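Aac(6')-ib (Escherichia coli, PDB 2BUE) probably transfers an acetyl group from acetyl-CoA to the 6'-amino group of aminoglycosides such as kanamycin B, which would confer resistance to these antibiotics. Local coordinates at residues A[27-32]-A[82-87]; A[88-93]-A[119-124]; A[115-120]-A[134-139]; A[173-178]-A[185-190]. The protein carries 2 engineered substitutions. One frame throughout, in Å; residues are numbered along the deposited sequence.

Overall arrangement
All four contacts belong to one mixed sheet of the GNAT fold, which runs from strand 26-30 at one edge to 173-180 at the other. Along the chain contacts 1 and 2 come first, contact 3 begins where contact 2 ends, and contact 4 is last. Contact 1 pairs 26-30 with 78-85; contact 2 pairs 88-97 with 114-121, its centre about 9 Å from that of contact 1. Contact 3, about 11 Å from contact 2 between centres, shares Q119 and L120 with it and adds helix 131-144. Contact 4 is the hairpin at the other edge, its centre about 27 Å from that of contact 1. Coenzyme A and ribostamycin bind between them, at central strand 114-121.

Contact 1: residues A[27-32]-A[82-87]; sequences TLRLMT and IAMLNG
The amide N of M84 donates to T27 O at 2.8 Å, tilted 29° from the carbonyl plane, and T27 N returns a bond of 3.0 Å to M84 O, in the carbonyl plane. A water lies 2.7 Å from OG1 of T27 and is a possible donor to M84 O. The T27 hydroxyl, set between the backbone N and carbonyl carbon (chi1 59°), also lies against CB of M84. A second reciprocal pair joins R29 and I82, with I82 N reaching R29 O at 2.8 Å. L28 and A83 form the non-hydrogen-bonded pair between them, a regular antiparallel register.

On the face carrying R29, I82 and M84, the arginine chain is extended from CG to NE and runs beside I82, pointing the same way. Its guanidinium is laid over the isoleucine, whose CB sits 3.7 Å from CZ, over the centre of one face. NE also makes a weak bond of 3.5 Å to SD of M84, whose chain is bent at chi2, which sets SD. The charged end is held more strongly by a salt bridge from NH1 to D35. Beyond the strand end, CG of M31 meets CG1 of I82 at 3.8 Å, the two side chains crossing obliquely.

This pairing adds the edge strand 26-30 to the GNAT sheet. Helix 36-43 packs on M31 and I82 through L36, L39, M38 and W42, while L28 and A83, on the other face, rest on helix 131-144.

Contact 2: residues A[88-93]-A[119-124]; sequences EPIGYA and QLLANA. With COA (coenzyme A), chain B.
Three backbone hydrogen bonds join I90 and Y92 to L120 and, just past the strand, to A122. Y92 and L120 exchange a reciprocal pair, with L120 N 2.9 Å from Y92 O, and A122 N reaches I90 O at 2.8 Å from above the carbonyl plane. CB of A122 rests 3.4 Å from the same I90 O. This oxygen also accepts from a water that in turn takes N123 N, so the water extends the pairing past the strand end. I90 and G91 both face A83 of the adjoining strand, forming a classic beta bulge.

Coenzyme A continues the hydrogen bonding on the other side of strand 119-121. L121 N donates to O9P at 2.8 Å, and Q119 O receives N4P at 3.0 Å, so the pantetheine arm is bound much as another strand would be.

The packing is apolar. CG of L120, placed between its backbone N and carbonyl carbon (chi1 63°), touches CB of Y92 at 3.9 Å, and CD2 reaches obliquely to the ring. On the opposite face CB of A93 meets CB of Q119 at 3.6 Å. CD1 of I90 lies 4.2 Å from CD2 of L121.

Helix 36-43 lies over Y92, L120 and A122 through L39, L43 and W42, and helix 131-144 packs against I90, A93 and Q119.

Contact 3: residues A[115-120]-A[134-139]; sequences RGIDQL and KLVRAL. With RIO (ribostamycin), chain C.
I117 and L139 meet tip to tip: CG2 of the isoleucine lies 3.5 Å from CD2 of the leucine, tighter than usual van der Waals contact. With CG anti to the backbone N (chi1 -168°), the leucine reaches toward the strand. The other branch of I117 touches V136, CD1 lying 3.9 Å from CG1 of the valine.

Q119 points to the helix from the same face of the strand. Its side chain slides past L135 in the opposite direction, with CG 3.7 Å from CD2 of the leucine. The bend at chi2 (-67°) sets CD 3.6 Å from CG2 of V136, the two side chains crossing at about a right angle. Thus the apolar side of the helix is met partly by a glutamine, whose OE1 is bonded to Y167.

D118 points the other way, into the aminoglycoside pocket. Its OD1 accepts two ribostamycin amines, N3 and N2, each at 2.8 Å, while OD2 is bonded by Q94. D155 OD1, close to D118 OD1, also hydrogen-bonds the ribostamycin.

Strand and helix are the first two elements of the beta-alpha-beta unit formed by strand 114-121, helix 131-144 and strand 151-154, with helix 161-169 packing on I117 and V136.

Contact 4: residues A[173-178]-A[185-190]; sequences ERQGTV and AVYMVQ
Two donors grip the carbonyl oxygen of E173 from opposite faces of its plane. V189 N arrives across the hairpin at 3.0 Å, and NE2 of Q175 reaches back within its own strand, also at 3.0 Å, with the oxygen near the amide plane but NE2 well above the carbonyl plane. E173 N returns a bond of 2.8 Å to V189 O. Further along, Q175 N donates to Y187 O and Y187 N to G176 O, while V178 and A185 exchange a reciprocal pair. The register slips by one between R174 and G176, a beta bulge in which Q175 and G176 both face Y187.

The bend of Q175 at chi2 (-55°) turns CD toward V189; the two side chains cross at about a right angle, with NE2 3.6 Å from CG2. CB of Q175 meets the edge of the Y187 ring at CD2, 4.0 Å away, and CG1 of V178 touches CB of Y187. On the other face R174 and M188 lie side by side, pointing the same way; CG of R174 also contacts CG1 of V186 at 3.7 Å.

In this edge hairpin, strand 183-191 separates strand 173-180 from strand 151-154, and helix 161-169 packs on the face of R174 and M188, where E168 forms a salt bridge with R174.

Contact 1: residues A[27-32]-A[82-87]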
# COMPACT_ATOMS: atom_id res chain seq x y z
N THR A 27 8.57 -6.44 -9.10
CA THR A 27 9.17 -6.88 -7.85
C THR A 27 9.24 -5.75 -6.83
O THR A 27 8.98 -4.59 -7.16
CB THR A 27 10.57 -7.51 -8.06
OG1 THR A 27 11.45 -6.56 -8.65
CG2 THR A 27 10.47 -8.76 -8.96
N LEU A 28 9.56 -6.11 -5.60
CA LEU A 28 9.67 -5.13 -4.51
C LEU A 28 11.01 -5.21 -3.85
O LEU A 28 11.51 -6.31 -3.56
CB LEU A 28 8.60 -5.38 -3.46
CG LEU A 28 7.17 -5.32 -3.98
CD1 LEU A 28 6.28 -6.15 -3.08
CD2 LEU A 28 6.66 -3.88 -4.11
N ARG A 29 11.57 -4.04 -3.58
CA ARG A 29 12.75 -3.93 -2.74
C ARG A 29 12.45 -2.96 -1.62
O ARG A 29 11.58 -2.10 -1.78
CB ARG A 29 13.94 -3.41 -3.57
CG ARG A 29 13.78 -2.00 -4.13
CD ARG A 29 15.08 -1.54 -4.81
NE ARG A 29 14.99 -0.22 -5.43
CZ ARG A 29 15.07 0.94 -4.76
NH1 ARG A 29 15.21 0.95 -3.42
NH2 ARG A 29 14.99 2.07 -5.45
N LEU A 30 13.17 -3.08 -0.51
CA LEU A 30 13.05 -2.07 0.56
C LEU A 30 13.43 -0.71 0.01
O LEU A 30 14.39 -0.59 -0.77
CB LEU A 30 13.94 -2.38 1.77
CG LEU A 30 13.58 -3.54 2.69
CD1 LEU A 30 14.69 -3.69 3.76
CD2 LEU A 30 12.20 -3.36 3.39
N MET A 31 12.67 0.31 0.40
CA MET A 31 13.08 1.68 0.13
C MET A 31 14.21 2.06 1.10
O MET A 31 14.23 1.62 2.25
CB MET A 31 11.88 2.61 0.35
CG MET A 31 12.12 4.00 -0.24
SD MET A 31 10.77 5.15 0.01
CE MET A 31 10.95 5.59 1.71
N THR A 32 15.13 2.89 0.61
CA THR A 32 16.20 3.42 1.44
C THR A 32 16.13 4.94 1.48
O THR A 32 15.42 5.57 0.67
CB THR A 32 17.59 3.00 0.89
OG1 THR A 32 17.91 3.79 -0.26
CG2 THR A 32 17.62 1.49 0.50
N ILE A 82 10.06 0.06 -2.77
CA ILE A 82 10.03 0.57 -4.13
C ILE A 82 9.69 -0.60 -5.06
O ILE A 82 10.30 -1.68 -4.97
CB ILE A 82 11.37 1.25 -4.56
CG1 ILE A 82 11.67 2.44 -3.63
CG2 ILE A 82 11.28 1.65 -6.06
CD1 ILE A 82 10.65 3.60 -3.71
N ALA A 83 8.69 -0.38 -5.90
CA ALA A 83 8.29 -1.34 -6.93
C ALA A 83 9.18 -1.17 -8.15
O ALA A 83 9.38 -0.03 -8.63
CB ALA A 83 6.83 -1.14 -7.30
N MET A 84 9.68 -2.30 -8.64
CA MET A 84 10.61 -2.32 -9.78
C MET A 84 10.05 -3.10 -10.97
O MET A 84 9.40 -4.13 -10.78
CB MET A 84 11.93 -3.00 -9.36
CG MET A 84 12.61 -2.39 -8.15
SD MET A 84 13.25 -0.74 -8.48
CE MET A 84 14.46 -1.11 -9.77
N LEU A 85 10.30 -2.60 -12.17
CA LEU A 85 9.91 -3.28 -13.40
C LEU A 85 11.01 -3.07 -14.42
O LEU A 85 11.38 -1.93 -14.72
CB LEU A 85 8.59 -2.73 -13.95
CG LEU A 85 8.14 -3.20 -15.34
CD1 LEU A 85 7.72 -4.68 -15.29
CD2 LEU A 85 7.02 -2.32 -15.92
N ASN A 86 11.56 -4.18 -14.92
CA ASN A 86 12.67 -4.15 -15.88
C ASN A 86 13.81 -3.23 -15.43
O ASN A 86 14.29 -2.40 -16.21
CB ASN A 86 12.16 -3.72 -17.26
CG ASN A 86 11.06 -4.63 -17.81
OD1 ASN A 86 11.11 -5.85 -17.68
ND2 ASN A 86 10.06 -4.01 -18.45
N GLY A 87 14.20 -3.36 -14.16
CA GLY A 87 15.28 -2.56 -13.57
C GLY A 87 15.00 -1.08 -13.32
O GLY A 87 15.92 -0.35 -12.95
O HOH W 1 11.37 -6.62 -11.39

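Contact 2: residues A[88-93]-A[119-124]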
# COMPACT_ATOMS: atom_id res chain seq x y z
N GLU A 88 13.75 -0.64 -13.53
CA GLU A 88 13.34 0.74 -13.28
C GLU A 88 12.39 0.83 -12.08
O GLU A 88 11.51 -0.02 -11.94
CB GLU A 88 12.62 1.36 -14.49
CG GLU A 88 13.48 1.52 -15.74
CD GLU A 88 14.57 2.56 -15.57
OE1 GLU A 88 14.31 3.61 -14.94
OE2 GLU A 88 15.69 2.31 -16.07
N PRO A 89 12.57 1.86 -11.23
CA PRO A 89 11.59 2.11 -10.16
C PRO A 89 10.28 2.66 -10.75
O PRO A 89 10.29 3.66 -11.48
CB PRO A 89 12.29 3.12 -9.25
CG PRO A 89 13.26 3.86 -10.16
CD PRO A 89 13.67 2.85 -11.22
N ILE A 90 9.17 1.99 -10.46
CA ILE A 90 7.88 2.39 -11.03
C ILE A 90 6.78 2.73 -10.01
O ILE A 90 5.67 3.12 -10.38
CB ILE A 90 7.35 1.34 -12.06
CG1 ILE A 90 7.13 -0.02 -11.38
CG2 ILE A 90 8.31 1.24 -13.23
CD1 ILE A 90 5.91 -0.80 -11.83
N GLY A 91 7.09 2.61 -8.73
CA GLY A 91 6.08 2.97 -7.75
C GLY A 91 6.58 2.83 -6.33
O GLY A 91 7.72 2.37 -6.10
N TYR A 92 5.71 3.21 -5.41
CA TYR A 92 6.00 3.16 -3.99
C TYR A 92 4.92 2.30 -3.34
O TYR A 92 3.76 2.40 -3.71
CB TYR A 92 5.96 4.57 -3.37
CG TYR A 92 5.96 4.56 -1.86
CD1 TYR A 92 7.16 4.52 -1.14
CD2 TYR A 92 4.75 4.61 -1.14
CE1 TYR A 92 7.15 4.51 0.27
CE2 TYR A 92 4.72 4.59 0.28
CZ TYR A 92 5.95 4.53 0.97
OH TYR A 92 5.97 4.53 2.34
N ALA A 93 5.30 1.48 -2.37
CA ALA A 93 4.30 0.77 -1.58
C ALA A 93 4.74 0.74 -0.12
O ALA A 93 5.92 1.01 0.20
CB ALA A 93 4.08 -0.66 -2.13
N GLN A 119 -0.29 1.85 -1.82
CA GLN A 119 0.67 1.90 -2.91
C GLN A 119 0.27 2.89 -3.99
O GLN A 119 -0.88 3.36 -4.04
CB GLN A 119 0.92 0.51 -3.52
CG GLN A 119 -0.14 0.00 -4.45
CD GLN A 119 -1.44 -0.27 -3.78
OE1 GLN A 119 -1.48 -0.88 -2.70
NE2 GLN A 119 -2.53 0.14 -4.42
N LEU A 120 1.26 3.24 -4.80
CA LEU A 120 1.05 4.18 -5.90
C LEU A 120 2.00 3.82 -7.05
O LEU A 120 3.11 3.31 -6.82
CB LEU A 120 1.29 5.63 -5.43
CG LEU A 120 2.72 5.97 -4.96
CD1 LEU A 120 3.58 6.47 -6.13
CD2 LEU A 120 2.69 6.99 -3.82
N LEU A 121 1.55 4.10 -8.27
CA LEU A 121 2.38 4.00 -9.46
C LEU A 121 2.93 5.39 -9.81
O LEU A 121 2.18 6.37 -9.91
CB LEU A 121 1.57 3.45 -10.64
CG LEU A 121 1.16 1.97 -10.57
CD1 LEU A 121 0.35 1.59 -11.84
CD2 LEU A 121 2.41 1.09 -10.38
N ALA A 122 4.23 5.45 -10.04
CA ALA A 122 4.95 6.70 -10.25
C ALA A 122 4.55 7.47 -11.53
O ALA A 122 4.57 8.70 -11.52
CB ALA A 122 6.45 6.42 -10.27
N ASN A 123 4.22 6.74 -12.60
CA ASN A 123 4.13 7.32 -13.95
C ASN A 123 2.71 7.35 -14.50
O ASN A 123 2.07 6.31 -14.65
CB ASN A 123 5.05 6.56 -14.91
CG ASN A 123 6.53 6.66 -14.51
OD1 ASN A 123 7.04 7.75 -14.26
ND2 ASN A 123 7.19 5.53 -14.43
N ALA A 124 2.21 8.55 -14.78
CA ALA A 124 0.85 8.71 -15.30
C ALA A 124 0.62 7.82 -16.52
O ALA A 124 -0.45 7.24 -16.69
CB ALA A 124 0.58 10.16 -15.65
N1A COA B . -12.93 4.29 -12.32
C2A COA B . -13.31 3.04 -12.05
N3A COA B . -12.61 2.00 -12.49
C4A COA B . -11.50 2.20 -13.22
C5A COA B . -11.08 3.48 -13.52
C6A COA B . -11.83 4.55 -13.05
N6A COA B . -11.44 5.80 -13.33
N7A COA B . -9.96 3.39 -14.24
C8A COA B . -9.69 2.10 -14.40
N9A COA B . -10.63 1.38 -13.78
C1B COA B . -10.69 -0.08 -13.69
C2B COA B . -9.86 -0.60 -14.84
O2B COA B . -10.73 -0.84 -15.95
C3B COA B . -9.27 -1.87 -14.24
O3B COA B . -10.28 -2.88 -14.18
P3B COA B . -10.48 -3.92 -15.38
O7A COA B . -11.52 -5.01 -14.78
O8A COA B . -9.08 -4.67 -15.59
O9A COA B . -10.99 -3.25 -16.62
C4B COA B . -8.97 -1.44 -12.80
O4B COA B . -9.90 -0.37 -12.49
C5B COA B . -7.55 -1.02 -12.40
O5B COA B . -6.61 -2.10 -12.48
P1A COA B . -5.08 -1.75 -12.91
O1A COA B . -4.16 -2.86 -12.46
O2A COA B . -4.97 -1.29 -14.31
O3A COA B . -4.83 -0.50 -11.95
P2A COA B . -3.53 0.48 -12.07
O4A COA B . -2.45 -0.24 -12.76
O5A COA B . -3.94 1.85 -12.51
O6A COA B . -3.16 0.57 -10.49
CBP COA B . -3.41 2.15 -8.66
CCP COA B . -4.10 1.06 -9.50
CDP COA B . -4.43 2.69 -7.64
CEP COA B . -2.20 1.51 -7.92
CAP COA B . -2.92 3.30 -9.61
OAP COA B . -3.98 3.69 -10.51
C9P COA B . -2.36 4.52 -8.85
O9P COA B . -1.26 4.44 -8.29
N8P COA B . -3.13 5.62 -8.85
C7P COA B . -2.75 6.88 -8.17
C6P COA B . -2.49 6.65 -6.66
C5P COA B . -3.60 5.83 -5.94
O5P COA B . -4.79 5.97 -6.22
N4P COA B . -3.17 4.98 -5.00
C3P COA B . -4.12 4.11 -4.26
C2P COA B . -4.70 4.78 -3.02
S1P COA B . -5.76 3.63 -2.04
O HOH W 2 4.43 3.82 -12.75

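Contact 3: residues A[115-120]-A[134-139]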
# COMPACT_ATOMS: atom_id res chain seq x y z
N ARG A 115 -1.94 -7.25 8.39
CA ARG A 115 -1.06 -6.27 7.74
C ARG A 115 -1.89 -5.46 6.76
O ARG A 115 -2.75 -6.04 6.09
CB ARG A 115 0.05 -6.94 6.93
CG ARG A 115 0.94 -7.84 7.76
CD ARG A 115 1.97 -7.02 8.56
NE ARG A 115 2.73 -7.90 9.45
CZ ARG A 115 2.31 -8.28 10.66
NH1 ARG A 115 1.14 -7.86 11.14
NH2 ARG A 115 3.05 -9.10 11.39
N GLY A 116 -1.66 -4.15 6.70
CA GLY A 116 -2.33 -3.37 5.67
C GLY A 116 -1.33 -2.91 4.63
O GLY A 116 -0.11 -2.93 4.88
N ILE A 117 -1.82 -2.49 3.48
CA ILE A 117 -0.96 -1.99 2.42
C ILE A 117 -1.52 -0.69 1.82
O ILE A 117 -2.75 -0.45 1.84
CB ILE A 117 -0.77 -3.04 1.30
CG1 ILE A 117 -2.13 -3.46 0.70
CG2 ILE A 117 -0.04 -4.29 1.87
CD1 ILE A 117 -2.00 -4.31 -0.60
N ASP A 118 -0.60 0.09 1.26
CA ASP A 118 -0.94 1.29 0.46
C ASP A 118 0.08 1.33 -0.65
O ASP A 118 1.21 0.87 -0.48
CB ASP A 118 -0.81 2.56 1.30
CG ASP A 118 -1.65 2.53 2.56
OD1 ASP A 118 -2.88 2.71 2.46
OD2 ASP A 118 -1.06 2.34 3.63
N GLN A 119 -0.29 1.85 -1.82
CA GLN A 119 0.67 1.90 -2.91
C GLN A 119 0.27 2.89 -3.99
O GLN A 119 -0.88 3.36 -4.04
CB GLN A 119 0.92 0.51 -3.52
CG GLN A 119 -0.14 0.00 -4.45
CD GLN A 119 -1.44 -0.27 -3.78
OE1 GLN A 119 -1.48 -0.88 -2.70
NE2 GLN A 119 -2.53 0.14 -4.42
N LEU A 120 1.26 3.24 -4.80
CA LEU A 120 1.05 4.18 -5.90
C LEU A 120 2.00 3.82 -7.05
O LEU A 120 3.11 3.31 -6.82
CB LEU A 120 1.29 5.63 -5.43
CG LEU A 120 2.72 5.97 -4.96
CD1 LEU A 120 3.58 6.47 -6.13
CD2 LEU A 120 2.69 6.99 -3.82
N LYS A 134 -0.49 -6.14 -10.65
CA LYS A 134 0.77 -6.89 -10.47
C LYS A 134 1.52 -6.51 -9.19
O LYS A 134 1.99 -7.37 -8.45
CB LYS A 134 1.69 -6.68 -11.68
CG LYS A 134 1.23 -7.44 -12.87
CD LYS A 134 2.01 -7.05 -14.10
CE LYS A 134 1.46 -7.76 -15.32
NZ LYS A 134 2.04 -9.13 -15.41
N LEU A 135 1.62 -5.20 -8.95
CA LEU A 135 2.29 -4.69 -7.76
C LEU A 135 1.58 -5.21 -6.50
O LEU A 135 2.22 -5.77 -5.59
CB LEU A 135 2.31 -3.15 -7.81
CG LEU A 135 3.11 -2.39 -6.75
CD1 LEU A 135 3.23 -0.94 -7.18
CD2 LEU A 135 2.45 -2.49 -5.35
N VAL A 136 0.25 -5.05 -6.44
CA VAL A 136 -0.51 -5.52 -5.29
C VAL A 136 -0.35 -7.04 -5.09
O VAL A 136 -0.06 -7.49 -3.98
CB VAL A 136 -1.97 -5.05 -5.34
CG1 VAL A 136 -2.75 -5.61 -4.15
CG2 VAL A 136 -1.99 -3.49 -5.32
N ARG A 137 -0.44 -7.81 -6.16
CA ARG A 137 -0.24 -9.26 -6.05
C ARG A 137 1.14 -9.60 -5.47
O ARG A 137 1.28 -10.49 -4.62
CB ARG A 137 -0.47 -9.94 -7.41
CG ARG A 137 -1.93 -9.93 -7.84
CD ARG A 137 -2.11 -10.60 -9.19
NE ARG A 137 -3.52 -10.66 -9.55
CZ ARG A 137 -3.97 -10.83 -10.79
NH1 ARG A 137 -3.12 -10.96 -11.80
NH2 ARG A 137 -5.27 -10.86 -11.02
N ALA A 138 2.17 -8.88 -5.92
CA ALA A 138 3.54 -9.10 -5.43
C ALA A 138 3.67 -8.77 -3.94
O ALA A 138 4.32 -9.51 -3.16
CB ALA A 138 4.54 -8.29 -6.26
N LEU A 139 3.01 -7.69 -3.53
CA LEU A 139 3.01 -7.30 -2.12
C LEU A 139 2.26 -8.30 -1.24
O LEU A 139 2.72 -8.64 -0.16
CB LEU A 139 2.43 -5.89 -1.98
CG LEU A 139 2.65 -5.24 -0.60
CD1 LEU A 139 4.07 -5.42 -0.03
CD2 LEU A 139 2.30 -3.76 -0.64
O1 RIO C . 1.98 7.46 3.94
C1 RIO C . 2.94 7.28 4.99
C2 RIO C . 2.41 7.99 6.25
O2 RIO C . 0.97 8.00 6.29
C3 RIO C . 0.50 6.86 7.02
O3 RIO C . -0.08 5.89 6.12
C4 RIO C . -1.46 5.50 6.47
C5 RIO C . -1.49 4.33 7.50
O4 RIO C . -0.89 4.73 8.72
C6 RIO C . -2.90 3.78 7.78
N1 RIO C . -2.78 2.56 8.64
C7 RIO C . -3.60 3.40 6.45
C8 RIO C . -3.65 4.61 5.50
N2 RIO C . -4.40 4.23 4.28
C9 RIO C . -2.20 5.11 5.16
O5 RIO C . -2.39 6.33 4.38
C10 RIO C . -1.49 6.46 3.28
O6 RIO C . -1.98 5.79 2.15
C11 RIO C . -3.18 6.38 1.52
C12 RIO C . -3.41 5.59 0.21
N3 RIO C . -4.03 4.28 0.51
C13 RIO C . -2.96 7.90 1.21
O7 RIO C . -4.23 8.44 0.76
C14 RIO C . -2.48 8.64 2.49
O8 RIO C . -2.29 10.06 2.26
C15 RIO C . -1.22 7.97 3.05
N4 RIO C . -0.77 8.61 4.29
C16 RIO C . 1.72 6.33 7.81
O9 RIO C . 1.39 6.44 9.18
C17 RIO C . 2.83 7.37 7.56
O10 RIO C . 2.71 8.39 8.59

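Contact 4: residues A[173-178]-A[185-190]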
# COMPACT_ATOMS: atom_id res chain seq x y z
N GLU A 173 -11.47 -8.48 -1.02
CA GLU A 173 -12.93 -8.40 -1.02
C GLU A 173 -13.41 -7.24 -0.18
O GLU A 173 -12.96 -7.07 0.96
CB GLU A 173 -13.54 -9.72 -0.55
CG GLU A 173 -13.25 -10.83 -1.58
CD GLU A 173 -13.78 -12.22 -1.21
OE1 GLU A 173 -14.44 -12.40 -0.15
OE2 GLU A 173 -13.52 -13.14 -2.02
N ARG A 174 -14.32 -6.45 -0.74
CA ARG A 174 -14.94 -5.34 0.00
C ARG A 174 -15.77 -5.86 1.19
O ARG A 174 -16.60 -6.75 1.03
CB ARG A 174 -15.81 -4.47 -0.93
CG ARG A 174 -15.01 -3.63 -1.90
CD ARG A 174 -15.93 -2.71 -2.73
NE ARG A 174 -16.05 -3.16 -4.11
CZ ARG A 174 -16.64 -2.47 -5.09
NH1 ARG A 174 -17.23 -1.31 -4.84
NH2 ARG A 174 -16.65 -2.94 -6.32
N GLN A 175 -15.51 -5.31 2.37
CA GLN A 175 -16.24 -5.67 3.57
C GLN A 175 -17.32 -4.67 3.94
O GLN A 175 -18.44 -5.04 4.28
CB GLN A 175 -15.27 -5.84 4.75
CG GLN A 175 -14.21 -6.90 4.50
CD GLN A 175 -14.83 -8.23 4.14
OE1 GLN A 175 -15.62 -8.79 4.92
NE2 GLN A 175 -14.48 -8.76 2.98
N GLY A 176 -16.96 -3.40 3.97
CA GLY A 176 -17.91 -2.35 4.35
C GLY A 176 -17.18 -1.04 4.58
O GLY A 176 -15.96 -0.95 4.37
N THR A 177 -17.93 -0.04 5.03
CA THR A 177 -17.40 1.28 5.27
C THR A 177 -16.94 1.41 6.70
O THR A 177 -17.70 1.08 7.64
CB THR A 177 -18.47 2.36 4.93
OG1 THR A 177 -18.85 2.21 3.56
CG2 THR A 177 -17.93 3.78 5.17
N VAL A 178 -15.73 1.91 6.88
CA VAL A 178 -15.20 2.18 8.20
C VAL A 178 -14.70 3.62 8.36
O VAL A 178 -14.25 4.25 7.37
CB VAL A 178 -14.06 1.17 8.54
CG1 VAL A 178 -14.59 -0.26 8.51
CG2 VAL A 178 -12.88 1.34 7.57
N ALA A 185 -13.64 4.96 4.75
CA ALA A 185 -12.88 4.18 3.80
C ALA A 185 -13.61 2.89 3.52
O ALA A 185 -14.40 2.42 4.34
CB ALA A 185 -11.46 3.88 4.35
N VAL A 186 -13.34 2.32 2.35
CA VAL A 186 -13.89 1.01 2.02
C VAL A 186 -12.89 -0.03 2.53
O VAL A 186 -11.82 -0.17 1.96
CB VAL A 186 -14.15 0.86 0.51
CG1 VAL A 186 -14.67 -0.54 0.18
CG2 VAL A 186 -15.17 1.94 0.06
N TYR A 187 -13.26 -0.72 3.61
CA TYR A 187 -12.39 -1.72 4.21
C TYR A 187 -12.41 -2.98 3.33
O TYR A 187 -13.47 -3.55 3.04
CB TYR A 187 -12.88 -2.05 5.60
CG TYR A 187 -11.89 -2.87 6.36
CD1 TYR A 187 -10.61 -2.36 6.67
CD2 TYR A 187 -12.22 -4.15 6.77
CE1 TYR A 187 -9.68 -3.13 7.40
CE2 TYR A 187 -11.29 -4.95 7.49
CZ TYR A 187 -10.03 -4.43 7.78
OH TYR A 187 -9.14 -5.24 8.45
N MET A 188 -11.22 -3.41 2.89
CA MET A 188 -11.10 -4.58 2.01
C MET A 188 -10.08 -5.54 2.60
O MET A 188 -9.08 -5.11 3.15
CB MET A 188 -10.61 -4.14 0.63
CG MET A 188 -11.57 -3.12 -0.04
SD MET A 188 -11.04 -2.67 -1.69
CE MET A 188 -11.35 -4.16 -2.62
N VAL A 189 -10.33 -6.84 2.44
CA VAL A 189 -9.42 -7.84 3.03
C VAL A 189 -9.18 -9.02 2.09
O VAL A 189 -9.99 -9.34 1.20
CB VAL A 189 -9.92 -8.35 4.43
CG1 VAL A 189 -10.17 -7.22 5.42
CG2 VAL A 189 -11.14 -9.27 4.30
N GLN A 190 -8.05 -9.69 2.34
CA GLN A 190 -7.71 -10.95 1.70
C GLN A 190 -7.09 -11.83 2.80
O GLN A 190 -6.05 -11.48 3.35
CB GLN A 190 -6.70 -10.71 0.58
CG GLN A 190 -6.42 -11.94 -0.23
CD GLN A 190 -5.58 -11.70 -1.47
OE1 GLN A 190 -5.29 -10.54 -1.88
NE2 GLN A 190 -5.20 -12.79 -2.10